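Beta-galactosidase (Marinomonas sp. ef1, PDB 6Y2K) hydrolyses terminal beta-D-galactosyl residues of beta-galactosides as a cold-active family GH42 glycosidase that assembles into a hexamer. Local coordinates at residues E444-D454 with T603-E614. Residues are numbered along the deposited sequence; the frame is centred on the assembly and turned at random.
Sequences EAMRELGLSVD and TYYLPKGVRVRE
The aliphatic chain of R611 lies over one face of the R447 guanidinium, its CG 3.4 Å from R447 NH2, with water 3 at the edge of that group. D293 forms salt bridges with both arginines. The R611 guanidinium carries E448 CG over one face and water 1 at its edge; the water links R611 NH2 to E444 (also paired with R441) and E448 (held by N585 and K589). R611 NH1 donates to V610 O, which lies in the guanidinium plane. Replacing R611 by alanine would strip this cover from R447 and is likely to leave D293 with one arginine fewer and water 1 without its donor. L449 CD2 stands over the Y605 ring in a CH-pi contact, 3.7 Å from the centroid. Helix 435-448 ends in a Schellman motif, G450 at C-prime, and meets the 603-609 link into outer strand 610-615 of the C-terminal antiparallel sheet. E448 O accepts L606 N (3.1 Å), and L449 O accepts Y604 N. S452 CB lies over the rim of one R613 guanidinium face, and S452 OG accepts E614 N (3.2 Å). Extended R613, CG anti to the backbone N (chi1 -161°), brings NH1 to V453 O (3.0 Å) and NH2 to S408 O.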
ATOM      1  N   GLU A 444      -9.051  29.308  -4.121  1.00 13.31           N
ATOM      2  CA  GLU A 444      -7.775  28.656  -4.435  1.00 13.60           C
ATOM      3  C   GLU A 444      -7.587  28.439  -5.938  1.00 13.57           C
ATOM      4  O   GLU A 444      -6.506  28.697  -6.467  1.00 13.00           O
ATOM      5  CB  GLU A 444      -7.655  27.317  -3.700  1.00 13.63           C
ATOM      6  CG  GLU A 444      -6.412  26.505  -4.035  1.00 13.74           C
ATOM      7  CD  GLU A 444      -6.346  25.191  -3.273  1.00 13.83           C
ATOM      8  OE1 GLU A 444      -5.266  24.858  -2.744  1.00 14.11           O
ATOM      9  OE2 GLU A 444      -7.378  24.491  -3.210  1.00 14.15           O
ATOM     10  N   ALA A 445      -8.636  27.960  -6.604  1.00 13.65           N
ATOM     11  CA  ALA A 445      -8.623  27.778  -8.062  1.00 14.02           C
ATOM     12  C   ALA A 445      -8.369  29.097  -8.818  1.00 14.24           C
ATOM     13  O   ALA A 445      -7.568  29.133  -9.756  1.00 14.10           O
ATOM     14  CB  ALA A 445      -9.924  27.137  -8.525  1.00 13.96           C
ATOM     15  N   MET A 446      -9.038  30.170  -8.395  1.00 14.78           N
ATOM     16  CA  MET A 446      -8.804  31.516  -8.957  1.00 15.11           C
ATOM     17  C   MET A 446      -7.349  31.932  -8.792  1.00 15.05           C
ATOM     18  O   MET A 446      -6.720  32.448  -9.732  1.00 14.80           O
ATOM     19  CB  MET A 446      -9.676  32.569  -8.268  1.00 15.52           C
ATOM     20  CG  MET A 446     -11.169  32.462  -8.533  1.00 15.79           C
ATOM     21  SD  MET A 446     -12.056  33.656  -7.509  1.00 16.38           S
ATOM     22  CE  MET A 446     -13.709  33.363  -8.101  1.00 16.51           C
ATOM     23  N   ARG A 447      -6.818  31.694  -7.594  1.00 14.64           N
ATOM     24  CA  ARG A 447      -5.448  32.074  -7.261  1.00 14.55           C
ATOM     25  C   ARG A 447      -4.392  31.253  -7.998  1.00 14.79           C
ATOM     26  O   ARG A 447      -3.344  31.796  -8.382  1.00 14.17           O
ATOM     27  CB  ARG A 447      -5.232  31.980  -5.754  1.00 14.41           C
ATOM     28  CG  ARG A 447      -6.015  33.026  -4.965  1.00 14.29           C
ATOM     29  CD  ARG A 447      -5.131  34.209  -4.624  1.00 14.16           C
ATOM     30  NE  ARG A 447      -4.122  33.824  -3.638  1.00 14.30           N
ATOM     31  CZ  ARG A 447      -3.027  34.516  -3.343  1.00 14.47           C
ATOM     32  NH1 ARG A 447      -2.754  35.671  -3.956  1.00 14.86           N
ATOM     33  NH2 ARG A 447      -2.190  34.045  -2.423  1.00 14.40           N
ATOM     34  N   GLU A 448      -4.662  29.958  -8.199  1.00 14.83           N
ATOM     35  CA  GLU A 448      -3.790  29.093  -9.019  1.00 15.23           C
ATOM     36  C   GLU A 448      -3.764  29.515 -10.501  1.00 15.40           C
ATOM     37  O   GLU A 448      -2.852  29.138 -11.236  1.00 15.16           O
ATOM     38  CB  GLU A 448      -4.211  27.620  -8.899  1.00 15.47           C
ATOM     39  CG  GLU A 448      -3.852  27.000  -7.558  1.00 15.92           C
ATOM     40  CD  GLU A 448      -4.401  25.582  -7.370  1.00 16.45           C
ATOM     41  OE1 GLU A 448      -5.415  25.232  -8.001  1.00 17.44           O
ATOM     42  OE2 GLU A 448      -3.820  24.816  -6.571  1.00 17.02           O
ATOM     43  N   LEU A 449      -4.780  30.270 -10.926  1.00 15.55           N
ATOM     44  CA  LEU A 449      -4.838  30.880 -12.261  1.00 15.91           C
ATOM     45  C   LEU A 449      -4.262  32.296 -12.315  1.00 16.00           C
ATOM     46  O   LEU A 449      -4.375  32.970 -13.343  1.00 15.84           O
ATOM     47  CB  LEU A 449      -6.282  30.884 -12.765  1.00 16.00           C
ATOM     48  CG  LEU A 449      -6.886  29.513 -13.053  1.00 16.23           C
ATOM     49  CD1 LEU A 449      -8.366  29.657 -13.380  1.00 16.03           C
ATOM     50  CD2 LEU A 449      -6.154  28.809 -14.189  1.00 16.25           C
ATOM     51  N   GLY A 450      -3.624  32.739 -11.230  1.00 16.45           N
ATOM     52  CA  GLY A 450      -2.966  34.032 -11.190  1.00 16.62           C
ATOM     53  C   GLY A 450      -3.871  35.245 -11.064  1.00 17.17           C
ATOM     54  O   GLY A 450      -3.401  36.366 -11.249  1.00 17.11           O
ATOM     55  N   LEU A 451      -5.142  35.043 -10.716  1.00 16.97           N
ATOM     56  CA  LEU A 451      -6.109  36.147 -10.678  1.00 17.29           C
ATOM     57  C   LEU A 451      -5.994  36.977  -9.388  1.00 17.42           C
ATOM     58  O   LEU A 451      -5.782  36.423  -8.304  1.00 16.51           O
ATOM     59  CB  LEU A 451      -7.535  35.612 -10.813  1.00 17.15           C
ATOM     60  CG  LEU A 451      -7.892  34.970 -12.157  1.00 17.38           C
ATOM     61  CD1 LEU A 451      -9.157  34.133 -12.057  1.00 17.18           C
ATOM     62  CD2 LEU A 451      -8.052  36.028 -13.241  1.00 17.80           C
ATOM     63  N   SER A 452      -6.119  38.300  -9.528  1.00 17.25           N
ATOM     64  CA  SER A 452      -6.305  39.214  -8.394  1.00 17.74           C
ATOM     65  C   SER A 452      -7.800  39.344  -8.116  1.00 17.47           C
ATOM     66  O   SER A 452      -8.595  39.577  -9.036  1.00 18.48           O
ATOM     67  CB  SER A 452      -5.682  40.589  -8.687  1.00 18.08           C
ATOM     68  OG  SER A 452      -4.265  40.487  -8.849  1.00 18.27           O
ATOM     69  N   VAL A 453      -8.176  39.197  -6.848  1.00 17.14           N
ATOM     70  CA  VAL A 453      -9.574  38.995  -6.452  1.00 17.07           C
ATOM     71  C   VAL A 453     -10.041  39.993  -5.384  1.00 16.67           C
ATOM     72  O   VAL A 453      -9.251  40.411  -4.526  1.00 16.53           O
ATOM     73  CB  VAL A 453      -9.737  37.547  -5.913  1.00 17.38           C
ATOM     74  CG1 VAL A 453     -11.156  37.264  -5.461  1.00 17.54           C
ATOM     75  CG2 VAL A 453      -9.310  36.548  -6.977  1.00 17.73           C
ATOM     76  N   ASP A 454     -11.313  40.386  -5.475  1.00 16.49           N
ATOM     77  CA  ASP A 454     -12.059  41.011  -4.375  1.00 17.19           C
ATOM     78  C   ASP A 454     -13.041  39.992  -3.840  1.00 17.16           C
ATOM     79  O   ASP A 454     -13.641  39.234  -4.607  1.00 17.64           O
ATOM     80  CB  ASP A 454     -12.879  42.221  -4.846  1.00 17.57           C
ATOM     81  CG  ASP A 454     -12.071  43.495  -4.933  1.00 18.00           C
ATOM     82  OD1 ASP A 454     -10.827  43.442  -4.908  1.00 18.34           O
ATOM     83  OD2 ASP A 454     -12.702  44.563  -5.007  1.00 18.98           O
ATOM     84  N   THR A 603      -5.574  34.428 -17.810  1.00 19.55           N
ATOM     85  CA  THR A 603      -5.234  33.462 -16.777  1.00 18.65           C
ATOM     86  C   THR A 603      -3.912  32.778 -17.118  1.00 18.03           C
ATOM     87  O   THR A 603      -3.467  32.777 -18.274  1.00 17.35           O
ATOM     88  CB  THR A 603      -6.344  32.400 -16.594  1.00 18.37           C
ATOM     89  OG1 THR A 603      -6.578  31.698 -17.824  1.00 18.97           O
ATOM     90  CG2 THR A 603      -7.634  33.049 -16.122  1.00 18.28           C
ATOM     91  N   TYR A 604      -3.300  32.202 -16.088  1.00 17.22           N
ATOM     92  CA  TYR A 604      -2.004  31.547 -16.185  1.00 16.76           C
ATOM     93  C   TYR A 604      -1.954  30.481 -15.094  1.00 16.01           C
ATOM     94  O   TYR A 604      -2.131  30.811 -13.929  1.00 15.73           O
ATOM     95  CB  TYR A 604      -0.876  32.575 -15.976  1.00 17.07           C
ATOM     96  CG  TYR A 604       0.518  32.047 -16.271  1.00 17.77           C
ATOM     97  CD1 TYR A 604       1.179  31.202 -15.375  1.00 17.96           C
ATOM     98  CD2 TYR A 604       1.184  32.397 -17.455  1.00 18.03           C
ATOM     99  CE1 TYR A 604       2.453  30.721 -15.649  1.00 18.32           C
ATOM    100  CE2 TYR A 604       2.454  31.919 -17.736  1.00 18.04           C
ATOM    101  CZ  TYR A 604       3.087  31.082 -16.836  1.00 18.02           C
ATOM    102  OH  TYR A 604       4.347  30.603 -17.113  1.00 18.14           O
ATOM    103  N   TYR A 605      -1.723  29.221 -15.468  1.00 15.34           N
ATOM    104  CA  TYR A 605      -1.563  28.145 -14.498  1.00 14.88           C
ATOM    105  C   TYR A 605      -0.178  28.286 -13.878  1.00 14.87           C
ATOM    106  O   TYR A 605       0.822  27.848 -14.461  1.00 14.83           O
ATOM    107  CB  TYR A 605      -1.719  26.762 -15.145  1.00 14.93           C
ATOM    108  CG  TYR A 605      -3.148  26.335 -15.431  1.00 14.91           C
ATOM    109  CD1 TYR A 605      -3.882  26.916 -16.469  1.00 15.16           C
ATOM    110  CD2 TYR A 605      -3.756  25.323 -14.686  1.00 15.01           C
ATOM    111  CE1 TYR A 605      -5.190  26.512 -16.749  1.00 14.96           C
ATOM    112  CE2 TYR A 605      -5.066  24.915 -14.953  1.00 15.21           C
ATOM    113  CZ  TYR A 605      -5.780  25.513 -15.981  1.00 15.04           C
ATOM    114  OH  TYR A 605      -7.077  25.103 -16.249  1.00 15.62           O
ATOM    115  N   LEU A 606      -0.119  28.925 -12.712  1.00 14.88           N
ATOM    116  CA  LEU A 606       1.150  29.159 -12.024  1.00 15.32           C
ATOM    117  C   LEU A 606       1.764  27.846 -11.549  1.00 15.16           C
ATOM    118  O   LEU A 606       1.037  26.865 -11.352  1.00 14.48           O
ATOM    119  CB  LEU A 606       0.956  30.089 -10.814  1.00 15.62           C
ATOM    120  CG  LEU A 606       0.576  31.548 -11.112  1.00 15.95           C
ATOM    121  CD1 LEU A 606       0.081  32.225  -9.840  1.00 16.13           C
ATOM    122  CD2 LEU A 606       1.749  32.316 -11.692  1.00 16.30           C
ATOM    123  N   PRO A 607       3.103  27.825 -11.346  1.00 15.56           N
ATOM    124  CA  PRO A 607       3.744  26.660 -10.723  1.00 16.10           C
ATOM    125  C   PRO A 607       3.180  26.377  -9.331  1.00 16.82           C
ATOM    126  O   PRO A 607       2.617  27.284  -8.701  1.00 16.15           O
ATOM    127  CB  PRO A 607       5.224  27.067 -10.632  1.00 16.12           C
ATOM    128  CG  PRO A 607       5.403  28.183 -11.610  1.00 15.87           C
ATOM    129  CD  PRO A 607       4.082  28.874 -11.699  1.00 15.78           C
ATOM    130  N   LYS A 608       3.323  25.135  -8.870  1.00 17.67           N
ATOM    131  CA  LYS A 608       2.818  24.730  -7.566  1.00 18.80           C
ATOM    132  C   LYS A 608       3.449  25.562  -6.458  1.00 18.00           C
ATOM    133  O   LYS A 608       4.674  25.715  -6.415  1.00 17.14           O
ATOM    134  CB  LYS A 608       3.113  23.257  -7.277  1.00 21.43           C
ATOM    135  CG  LYS A 608       2.305  22.267  -8.099  1.00 24.76           C
ATOM    136  CD  LYS A 608       2.486  20.851  -7.549  1.00 27.70           C
ATOM    137  CE  LYS A 608       1.845  19.810  -8.459  1.00 30.29           C
ATOM    138  NZ  LYS A 608       0.353  19.792  -8.370  1.00 31.74           N
ATOM    139  N   GLY A 609       2.603  26.096  -5.574  1.00 16.94           N
ATOM    140  CA  GLY A 609       3.058  26.907  -4.451  1.00 16.71           C
ATOM    141  C   GLY A 609       3.338  28.370  -4.763  1.00 16.30           C
ATOM    142  O   GLY A 609       3.730  29.119  -3.869  1.00 16.20           O
ATOM    143  N   VAL A 610       3.133  28.783  -6.012  1.00 15.87           N
ATOM    144  CA  VAL A 610       3.397  30.157  -6.445  1.00 15.59           C
ATOM    145  C   VAL A 610       2.084  30.936  -6.528  1.00 15.13           C
ATOM    146  O   VAL A 610       1.037  30.386  -6.867  1.00 15.41           O
ATOM    147  CB  VAL A 610       4.158  30.183  -7.797  1.00 15.58           C
ATOM    148  CG1 VAL A 610       4.288  31.603  -8.348  1.00 15.66           C
ATOM    149  CG2 VAL A 610       5.539  29.568  -7.626  1.00 15.70           C
ATOM    150  N   ARG A 611       2.149  32.211  -6.163  1.00 14.98           N
ATOM    151  CA  ARG A 611       1.010  33.108  -6.199  1.00 14.83           C
ATOM    152  C   ARG A 611       1.495  34.460  -6.686  1.00 15.57           C
ATOM    153  O   ARG A 611       2.670  34.795  -6.520  1.00 15.79           O
ATOM    154  CB  ARG A 611       0.392  33.251  -4.806  1.00 14.54           C
ATOM    155  CG  ARG A 611      -0.229  31.975  -4.238  1.00 14.42           C
ATOM    156  CD  ARG A 611      -1.503  31.633  -4.993  1.00 14.28           C
ATOM    157  NE  ARG A 611      -2.246  30.538  -4.389  1.00 14.32           N
ATOM    158  CZ  ARG A 611      -2.001  29.240  -4.582  1.00 14.60           C
ATOM    159  NH1 ARG A 611      -0.994  28.823  -5.351  1.00 14.82           N
ATOM    160  NH2 ARG A 611      -2.764  28.341  -3.977  1.00 14.67           N
ATOM    161  N   VAL A 612       0.573  35.212  -7.284  1.00 16.23           N
ATOM    162  CA  VAL A 612       0.833  36.541  -7.830  1.00 17.13           C
ATOM    163  C   VAL A 612      -0.364  37.445  -7.525  1.00 17.34           C
ATOM    164  O   VAL A 612      -1.515  36.990  -7.454  1.00 17.79           O
ATOM    165  CB  VAL A 612       1.086  36.487  -9.355  1.00 17.37           C
ATOM    166  CG1 VAL A 612       1.240  37.883  -9.951  1.00 18.53           C
ATOM    167  CG2 VAL A 612       2.339  35.696  -9.656  1.00 17.73           C
ATOM    168  N   ARG A 613      -0.085  38.722  -7.320  1.00 17.45           N
ATOM    169  CA  ARG A 613      -1.139  39.728  -7.202  1.00 18.15           C
ATOM    170  C   ARG A 613      -0.600  41.071  -7.697  1.00 19.06           C
ATOM    171  O   ARG A 613       0.602  41.326  -7.600  1.00 18.65           O
ATOM    172  CB  ARG A 613      -1.652  39.832  -5.755  1.00 17.86           C
ATOM    173  CG  ARG A 613      -3.007  40.505  -5.670  1.00 17.85           C
ATOM    174  CD  ARG A 613      -3.634  40.482  -4.281  1.00 17.47           C
ATOM    175  NE  ARG A 613      -5.043  40.835  -4.395  1.00 17.04           N
ATOM    176  CZ  ARG A 613      -5.527  42.062  -4.599  1.00 17.56           C
ATOM    177  NH1 ARG A 613      -6.843  42.222  -4.736  1.00 17.62           N
ATOM    178  NH2 ARG A 613      -4.727  43.133  -4.668  1.00 17.44           N
ATOM    179  N   GLU A 614      -1.490  41.899  -8.245  1.00 20.34           N
ATOM    180  CA  GLU A 614      -1.126  43.218  -8.769  1.00 22.09           C
ATOM    181  C   GLU A 614      -1.717  44.359  -7.952  1.00 21.46           C
ATOM    182  O   GLU A 614      -2.839  44.261  -7.461  1.00 21.09           O
ATOM    183  CB  GLU A 614      -1.612  43.368 -10.207  1.00 23.96           C
ATOM    184  CG  GLU A 614      -1.046  42.322 -11.150  1.00 26.55           C
ATOM    185  CD  GLU A 614      -1.360  42.599 -12.614  1.00 28.79           C
ATOM    186  OE1 GLU A 614      -0.790  41.889 -13.466  1.00 31.70           O
ATOM    187  OE2 GLU A 614      -2.158  43.522 -12.918  1.00 30.35           O
TER
HETATM  188  O   HOH W   1      -3.005  25.508  -4.085  1.00 14.06           O
HETATM  189  O   HOH W   2      -2.216  34.063  -7.457  1.00 16.83           O
HETATM  190  O   HOH W   3      -4.019  37.071  -6.121  1.00 18.21           O
HETATM  191  O   HOH W   4      -1.658  26.735 -11.054  1.00 20.27           O
HETATM  192  O   HOH W   5      -6.444  38.493  -4.691  1.00 15.44           O